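Long-range contact in urocanate hydratase (Paenibacillus sp. Soil724D2, PDB 7NED), which probably catalyses the hydration of thiourocanate in bacterial ergothioneine catabolism, with NAD+ as cofactor: residues A94-V99 / L117-L122. Numbering follows the deposited sequence.
Sequences ANCNLV and LIWGGL. With URO ((2E)-3-(1H-imidazol-4-yl)acrylic acid), chain B.
C96 meets W119 through its sulfur, which lies at the edge of the indole, near the ring plane, with SG 4.1 Å from CD1. The line from SG to the centroid of the five-membered ring runs 77° off the ring normal, an edge-on sulfur-aromatic contact. With SG anti to the backbone N (chi1 -172°), the thiol also faces the 117-119 backbone: C96 CB sits 3.0 Å from I118 O, a tight approach and no hydrogen bond, and that buried carbonyl oxygen has no polar partner in the model. Farther along, L98 and L117 cross at about a right angle and touch methyl to methyl, CD2 to CD2 at 4.0 Å. In L117, chi1 sets CG between the backbone N and the carbonyl carbon, and chi2 (81°) goes on to place the CD carbons, of which CD2 touches L98. No direct hydrogen bond joins the segments; instead a water accepts from G120 N at 2.9 Å and lies within bonding distance of N95 O. G120, which has no side chain, passes close to N95.

Past G120 the loop folds back, setting G121 N 3.4 Å above the centre of the W119 ring, and delivers L122 to the urocanate. L122 CG stands 3.4 Å from CAE of the ligand imidazole, with CD1 nearby. An alanine in place of L122 would remove CG and CD1 from beside the imidazole and would probably open a gap there, leaving the ring less held on that side.

W119 also meets H258 and Y485 and reaches the bound NAD, so the loop lies against both the cofactor and, through L122, the substrate. Helix 105-113 packs on C96, L98 and L117 through F108 and L111; strand 91-95, which leads into C96, lies in the mixed sheet beside strand 475-480, and the second subunit covers N97, L98 and V99.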
# COMPACT_ATOMS: atom_id res chain seq x y z
N ALA A 94 0.51 -1.48 -9.42
CA ALA A 94 1.21 -1.27 -8.15
C ALA A 94 2.66 -1.57 -8.42
O ALA A 94 2.99 -2.68 -8.85
CB ALA A 94 0.64 -2.14 -7.02
N ASN A 95 3.53 -0.57 -8.25
CA ASN A 95 4.92 -0.65 -8.71
C ASN A 95 5.90 -0.42 -7.56
O ASN A 95 5.86 0.62 -6.89
CB ASN A 95 5.17 0.34 -9.86
CG ASN A 95 4.27 0.06 -11.05
OD1 ASN A 95 4.22 -1.08 -11.54
ND2 ASN A 95 3.53 1.06 -11.50
N CYS A 96 6.73 -1.42 -7.34
CA CYS A 96 7.94 -1.38 -6.54
C CYS A 96 7.55 -1.26 -5.04
O CYS A 96 8.18 -0.57 -4.25
CB CYS A 96 8.86 -0.26 -7.06
SG CYS A 96 10.48 -0.26 -6.30
N ASN A 97 6.47 -1.94 -4.64
CA ASN A 97 6.04 -1.99 -3.23
C ASN A 97 6.66 -3.19 -2.52
O ASN A 97 6.49 -4.32 -2.95
CB ASN A 97 4.52 -2.03 -3.16
CG ASN A 97 3.91 -0.80 -3.81
OD1 ASN A 97 3.91 0.29 -3.23
ND2 ASN A 97 3.46 -0.94 -5.06
N LEU A 98 7.38 -2.93 -1.45
CA LEU A 98 8.09 -3.96 -0.69
C LEU A 98 7.67 -3.83 0.75
O LEU A 98 7.55 -2.71 1.25
CB LEU A 98 9.62 -3.80 -0.76
CG LEU A 98 10.22 -3.92 -2.15
CD1 LEU A 98 11.71 -3.53 -2.15
CD2 LEU A 98 10.03 -5.35 -2.57
N VAL A 99 7.50 -4.96 1.45
CA VAL A 99 7.15 -4.83 2.86
C VAL A 99 8.32 -4.22 3.62
O VAL A 99 9.50 -4.41 3.28
CB VAL A 99 6.75 -6.17 3.50
CG1 VAL A 99 5.42 -6.61 2.92
CG2 VAL A 99 7.84 -7.20 3.32
N LEU A 117 11.23 -6.71 -10.20
CA LEU A 117 10.57 -5.41 -10.06
C LEU A 117 11.36 -4.33 -10.80
O LEU A 117 12.45 -4.57 -11.33
CB LEU A 117 10.39 -5.03 -8.59
CG LEU A 117 11.72 -4.96 -7.84
CD1 LEU A 117 12.44 -3.69 -8.07
CD2 LEU A 117 11.30 -4.96 -6.36
N ILE A 118 10.77 -3.14 -10.83
CA ILE A 118 11.40 -2.03 -11.51
C ILE A 118 11.03 -0.92 -10.50
O ILE A 118 10.12 -1.09 -9.68
CB ILE A 118 10.67 -1.91 -12.89
CG1 ILE A 118 11.41 -1.12 -13.82
CG2 ILE A 118 9.35 -1.15 -12.74
CD1 ILE A 118 12.62 -2.09 -13.99
N TRP A 119 11.76 0.18 -10.47
CA TRP A 119 11.25 1.39 -9.80
C TRP A 119 10.41 2.19 -10.79
O TRP A 119 10.86 2.43 -11.91
CB TRP A 119 12.35 2.31 -9.27
CG TRP A 119 11.85 3.55 -8.55
CD1 TRP A 119 10.89 3.61 -7.59
CD2 TRP A 119 12.31 4.90 -8.74
NE1 TRP A 119 10.72 4.90 -7.15
CE2 TRP A 119 11.58 5.71 -7.84
CE3 TRP A 119 13.24 5.50 -9.58
CZ2 TRP A 119 11.75 7.09 -7.77
CZ3 TRP A 119 13.42 6.87 -9.51
CH2 TRP A 119 12.69 7.65 -8.61
N GLY A 120 9.20 2.60 -10.38
CA GLY A 120 8.35 3.31 -11.32
C GLY A 120 8.44 4.82 -11.27
O GLY A 120 7.64 5.49 -11.94
N GLY A 121 9.39 5.38 -10.53
CA GLY A 121 9.35 6.80 -10.25
C GLY A 121 8.03 7.16 -9.60
O GLY A 121 7.39 6.36 -8.89
N LEU A 122 7.62 8.42 -9.79
CA LEU A 122 6.25 8.77 -9.50
C LEU A 122 5.39 8.60 -10.74
O LEU A 122 4.42 7.83 -10.74
CB LEU A 122 6.15 10.21 -8.95
CG LEU A 122 6.97 10.48 -7.70
CD1 LEU A 122 6.68 11.86 -7.10
CD2 LEU A 122 6.70 9.39 -6.68
OAA URO B . 6.18 15.65 -12.82
CAI URO B . 6.53 14.40 -12.97
OAB URO B . 6.21 13.76 -13.89
CAC URO B . 7.33 13.74 -11.93
CAD URO B . 7.69 14.40 -10.86
CAJ URO B . 8.45 13.61 -9.97
CAF URO B . 9.23 14.03 -8.94
NAH URO B . 9.96 12.99 -8.42
CAE URO B . 9.61 11.95 -9.15
NAG URO B . 8.71 12.27 -10.10
O HOH W 1 7.60 2.88 -8.00